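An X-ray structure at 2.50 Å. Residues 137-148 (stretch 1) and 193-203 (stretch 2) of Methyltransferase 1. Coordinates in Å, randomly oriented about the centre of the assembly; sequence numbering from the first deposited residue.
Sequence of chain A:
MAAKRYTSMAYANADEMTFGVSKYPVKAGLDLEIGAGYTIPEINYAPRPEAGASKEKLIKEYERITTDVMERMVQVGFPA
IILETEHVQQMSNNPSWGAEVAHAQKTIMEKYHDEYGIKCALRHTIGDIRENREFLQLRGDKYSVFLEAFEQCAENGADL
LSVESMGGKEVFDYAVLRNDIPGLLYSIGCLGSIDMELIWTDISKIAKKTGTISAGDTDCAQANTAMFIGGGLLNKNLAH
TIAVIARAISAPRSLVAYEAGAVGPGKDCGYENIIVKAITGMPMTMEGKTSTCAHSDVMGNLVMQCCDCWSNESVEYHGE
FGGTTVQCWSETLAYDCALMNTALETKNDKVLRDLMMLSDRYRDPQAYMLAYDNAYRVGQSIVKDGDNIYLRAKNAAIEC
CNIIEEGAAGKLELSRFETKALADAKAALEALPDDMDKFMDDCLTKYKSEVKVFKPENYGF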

# COMPACT_ATOMS: atom_id res chain seq x y z
N GLN A 137 -9.98 -31.39 -14.64
CA GLN A 137 -9.34 -32.66 -14.91
C GLN A 137 -8.51 -33.04 -13.71
O GLN A 137 -7.28 -33.18 -13.79
CB GLN A 137 -8.49 -32.54 -16.16
CG GLN A 137 -9.33 -32.43 -17.42
CD GLN A 137 -8.54 -32.80 -18.65
OE1 GLN A 137 -8.80 -33.85 -19.27
NE2 GLN A 137 -7.53 -31.97 -19.00
N LEU A 138 -9.20 -33.22 -12.60
CA LEU A 138 -8.56 -33.32 -11.30
C LEU A 138 -7.72 -34.57 -11.15
O LEU A 138 -6.83 -34.61 -10.30
CB LEU A 138 -9.61 -33.27 -10.20
CG LEU A 138 -10.50 -32.03 -10.10
CD1 LEU A 138 -11.38 -32.18 -8.87
CD2 LEU A 138 -9.67 -30.73 -10.02
N ARG A 139 -8.00 -35.58 -11.97
CA ARG A 139 -7.27 -36.85 -11.94
C ARG A 139 -6.66 -37.19 -13.30
O ARG A 139 -6.16 -38.27 -13.50
CB ARG A 139 -8.18 -37.96 -11.43
CG ARG A 139 -8.75 -37.62 -10.06
CD ARG A 139 -9.83 -38.56 -9.55
NE ARG A 139 -10.26 -38.07 -8.24
CZ ARG A 139 -10.57 -38.83 -7.21
NH1 ARG A 139 -10.56 -40.16 -7.32
NH2 ARG A 139 -10.91 -38.26 -6.05
N GLY A 140 -6.68 -36.24 -14.22
CA GLY A 140 -6.10 -36.44 -15.55
C GLY A 140 -4.58 -36.53 -15.70
O GLY A 140 -3.85 -36.82 -14.74
N ASP A 141 -4.15 -36.28 -16.94
CA ASP A 141 -2.76 -36.37 -17.37
C ASP A 141 -1.92 -35.30 -16.72
O ASP A 141 -0.69 -35.41 -16.64
CB ASP A 141 -2.65 -36.15 -18.89
CG ASP A 141 -3.48 -37.11 -19.69
OD1 ASP A 141 -3.52 -38.32 -19.31
OD2 ASP A 141 -4.09 -36.66 -20.70
N LYS A 142 -2.58 -34.24 -16.29
CA LYS A 142 -1.89 -33.13 -15.71
C LYS A 142 -1.53 -33.42 -14.22
O LYS A 142 -0.64 -32.78 -13.64
CB LYS A 142 -2.72 -31.85 -15.93
CG LYS A 142 -1.95 -30.64 -16.50
CD LYS A 142 -1.98 -30.52 -18.03
CE LYS A 142 -3.42 -30.65 -18.60
NZ LYS A 142 -4.34 -29.49 -18.35
N TYR A 143 -2.18 -34.42 -13.62
CA TYR A 143 -1.96 -34.74 -12.20
C TYR A 143 -0.48 -34.93 -11.85
O TYR A 143 -0.01 -34.42 -10.82
CB TYR A 143 -2.76 -35.97 -11.74
CG TYR A 143 -2.85 -36.09 -10.24
CD1 TYR A 143 -3.79 -35.36 -9.52
CD2 TYR A 143 -1.98 -36.93 -9.52
CE1 TYR A 143 -3.87 -35.45 -8.12
CE2 TYR A 143 -2.04 -37.01 -8.12
CZ TYR A 143 -3.00 -36.28 -7.43
OH TYR A 143 -3.10 -36.35 -6.04
N SER A 144 0.24 -35.68 -12.69
CA SER A 144 1.62 -36.03 -12.38
C SER A 144 2.51 -34.81 -12.50
O SER A 144 3.51 -34.68 -11.78
CB SER A 144 2.14 -37.14 -13.29
OG SER A 144 2.12 -36.75 -14.65
N VAL A 145 2.14 -33.91 -13.41
CA VAL A 145 2.86 -32.66 -13.58
C VAL A 145 2.68 -31.82 -12.30
O VAL A 145 3.64 -31.30 -11.75
CB VAL A 145 2.38 -31.90 -14.85
CG1 VAL A 145 3.14 -30.59 -15.03
CG2 VAL A 145 2.57 -32.77 -16.09
N PHE A 146 1.43 -31.76 -11.83
CA PHE A 146 1.03 -31.10 -10.60
C PHE A 146 1.97 -31.49 -9.46
O PHE A 146 2.57 -30.62 -8.80
CB PHE A 146 -0.41 -31.49 -10.31
CG PHE A 146 -1.01 -30.83 -9.09
CD1 PHE A 146 -0.99 -29.45 -8.94
CD2 PHE A 146 -1.63 -31.61 -8.12
CE1 PHE A 146 -1.57 -28.86 -7.83
CE2 PHE A 146 -2.22 -31.02 -7.01
CZ PHE A 146 -2.18 -29.64 -6.86
N LEU A 147 2.12 -32.79 -9.24
CA LEU A 147 3.02 -33.34 -8.22
C LEU A 147 4.49 -32.97 -8.44
O LEU A 147 5.20 -32.68 -7.47
CB LEU A 147 2.90 -34.86 -8.12
CG LEU A 147 1.56 -35.45 -7.66
CD1 LEU A 147 1.73 -36.96 -7.37
CD2 LEU A 147 0.94 -34.70 -6.45
N GLU A 148 4.93 -33.02 -9.70
CA GLU A 148 6.30 -32.67 -10.05
C GLU A 148 6.59 -31.22 -9.66
O GLU A 148 7.71 -30.89 -9.28
CB GLU A 148 6.54 -32.79 -11.56
CG GLU A 148 6.69 -34.18 -12.10
CD GLU A 148 6.87 -34.21 -13.63
OE1 GLU A 148 7.69 -33.42 -14.16
OE2 GLU A 148 6.19 -35.03 -14.29
N SER A 193 -14.06 -31.70 -0.06
CA SER A 193 -13.38 -32.57 0.91
C SER A 193 -12.75 -33.82 0.26
O SER A 193 -11.64 -34.25 0.62
CB SER A 193 -14.37 -32.96 2.01
OG SER A 193 -14.68 -31.85 2.88
N ILE A 194 -13.44 -34.40 -0.72
CA ILE A 194 -12.95 -35.60 -1.38
C ILE A 194 -11.64 -35.27 -2.15
O ILE A 194 -10.65 -36.00 -2.06
CB ILE A 194 -14.08 -36.25 -2.30
CG1 ILE A 194 -15.19 -36.87 -1.46
CG2 ILE A 194 -13.53 -37.27 -3.25
CD1 ILE A 194 -16.55 -36.78 -2.13
N ASP A 195 -11.63 -34.16 -2.88
CA ASP A 195 -10.44 -33.80 -3.67
C ASP A 195 -9.29 -33.43 -2.73
O ASP A 195 -8.14 -33.78 -3.00
CB ASP A 195 -10.74 -32.67 -4.66
CG ASP A 195 -9.54 -32.33 -5.54
OD1 ASP A 195 -9.16 -33.13 -6.44
OD2 ASP A 195 -8.98 -31.23 -5.32
N MET A 196 -9.63 -32.76 -1.62
CA MET A 196 -8.64 -32.33 -0.67
C MET A 196 -7.87 -33.53 -0.13
O MET A 196 -6.65 -33.48 0.00
CB MET A 196 -9.29 -31.59 0.49
CG MET A 196 -9.71 -30.18 0.18
SD MET A 196 -8.34 -29.05 0.05
CE MET A 196 -7.70 -29.01 1.72
N GLU A 197 -8.58 -34.62 0.18
CA GLU A 197 -7.88 -35.80 0.67
C GLU A 197 -6.93 -36.47 -0.34
O GLU A 197 -5.88 -36.95 0.06
CB GLU A 197 -8.85 -36.81 1.26
CG GLU A 197 -8.11 -38.00 1.85
CD GLU A 197 -8.97 -39.22 2.00
OE1 GLU A 197 -8.52 -40.13 2.73
OE2 GLU A 197 -10.08 -39.27 1.41
N LEU A 198 -7.28 -36.47 -1.62
CA LEU A 198 -6.42 -37.03 -2.66
C LEU A 198 -5.11 -36.26 -2.67
O LEU A 198 -4.04 -36.81 -2.38
CB LEU A 198 -7.08 -36.86 -4.04
CG LEU A 198 -6.84 -37.76 -5.27
CD1 LEU A 198 -6.77 -36.90 -6.53
CD2 LEU A 198 -5.62 -38.68 -5.20
N ILE A 199 -5.21 -34.98 -2.97
CA ILE A 199 -4.02 -34.17 -3.19
C ILE A 199 -3.12 -34.01 -1.95
O ILE A 199 -1.89 -34.09 -2.06
CB ILE A 199 -4.39 -32.82 -3.81
CG1 ILE A 199 -5.29 -32.02 -2.86
CG2 ILE A 199 -5.11 -33.06 -5.14
CD1 ILE A 199 -5.59 -30.65 -3.34
N TRP A 200 -3.72 -33.83 -0.78
CA TRP A 200 -2.91 -33.60 0.42
C TRP A 200 -2.16 -34.83 0.93
O TRP A 200 -1.13 -34.71 1.58
CB TRP A 200 -3.69 -32.82 1.50
CG TRP A 200 -3.76 -31.35 1.08
CD1 TRP A 200 -4.82 -30.70 0.49
CD2 TRP A 200 -2.68 -30.40 1.12
NE1 TRP A 200 -4.47 -29.40 0.18
CE2 TRP A 200 -3.16 -29.19 0.56
CE3 TRP A 200 -1.36 -30.45 1.61
CZ2 TRP A 200 -2.37 -28.04 0.47
CZ3 TRP A 200 -0.57 -29.28 1.52
CH2 TRP A 200 -1.08 -28.10 0.96
N THR A 201 -2.67 -36.02 0.60
CA THR A 201 -1.98 -37.25 0.90
C THR A 201 -0.71 -37.29 0.08
O THR A 201 0.37 -37.55 0.59
CB THR A 201 -2.87 -38.44 0.57
OG1 THR A 201 -4.02 -38.39 1.43
CG2 THR A 201 -2.11 -39.79 0.73
N ASP A 202 -0.83 -37.01 -1.21
CA ASP A 202 0.34 -36.97 -2.04
C ASP A 202 1.28 -35.81 -1.69
O ASP A 202 2.50 -36.03 -1.65
CB ASP A 202 -0.08 -36.88 -3.49
CG ASP A 202 -0.73 -38.14 -3.99
OD1 ASP A 202 -0.48 -39.24 -3.43
OD2 ASP A 202 -1.51 -38.03 -4.96
N ILE A 203 0.73 -34.61 -1.42
CA ILE A 203 1.58 -33.44 -1.11
C ILE A 203 2.45 -33.71 0.12
O ILE A 203 3.65 -33.48 0.09
CB ILE A 203 0.82 -32.11 -0.98
CG1 ILE A 203 0.30 -31.68 -2.35
CG2 ILE A 203 1.75 -31.05 -0.44
CD1 ILE A 203 -1.00 -30.86 -2.34
O HOH W 1 -10.68 -35.39 -6.54

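Stretch 1 enters as a loop and ends as a helix, whereas stretch 2 is helical from Ser193 to Ile203, part of a longer helix. Two type I turns bring the chain to the helix of stretch 1: Gln137 to Gly140, closed by Gly140 N to Gln137 O at 3.1 Å, and Gly140 to Tyr143, closed by Tyr143 N to Gly140 O at 3.1 Å. Beyond them, i to i+4 bonds such as Leu147 N to Tyr143 O (3.1 Å) carry the helix onward. The axes of helices 143-148 and 193-203 run in broadly the same direction, crossing at -44° and approaching to 11.1 Å, a separation bridged mainly by side chains. The CA atoms of Leu138 and Asp195 lie 7.9 Å apart, and those of Leu147 and Ile203 7.3 Å, so the turns face the earlier part of stretch 2 and the helix its later part. Together the stretches bury 480 Å².

Tyr143 is the centre of the contact. Its CA-to-CB bond points toward stretch 2, and with chi1 in t the ring reaches across to Asp202, where Tyr143 OH donates a short hydrogen bond to Asp202 OD2 (2.6 Å). The carboxylate oxygen lies near the plane of the ring, at its edge, as suits a phenol donating along its own plane. Apolar groups line the same ring: Tyr143 CE1 is 3.6 Å from Leu198 CD1 and 4.0 Å from Ile199 CG2, the latter also at the ring edge. The tyrosine thus combines a polar tip with a hydrocarbon flank. Ile199 CG2 also meets Phe146 CE2 at 4.0 Å, so one methyl touches two aromatic residues a helical turn apart. Further along, Leu147 CD2 packs against Asp202 CB at 3.8 Å, using the aliphatic part of a residue whose carboxylate is engaged by Tyr143.

At the turn end, the CA-to-CB bond of Leu138 points toward stretch 2, and Leu138 CD1 comes within 3.4 Å of Asp195 OD1, a plain van der Waals contact. A polar partner of that oxygen is water 1, which donates to Asp195 OD1 (2.7 Å) and accepts from Arg139 NH2 (2.9 Å); OD1 is also hydrogen-bonded elsewhere in the structure. The water thereby links the positive guanidinium to the negative carboxylate. Leu198 CD1 lies over one face of the guanidinium, 4.1 Å from Arg139 NE, while Ile194 CG2 approaches Arg139 NH2 at 4.0 Å. Leu198 therefore packs against both Arg139 and Tyr143, joining the water-bridged end of the contact to its aromatic centre.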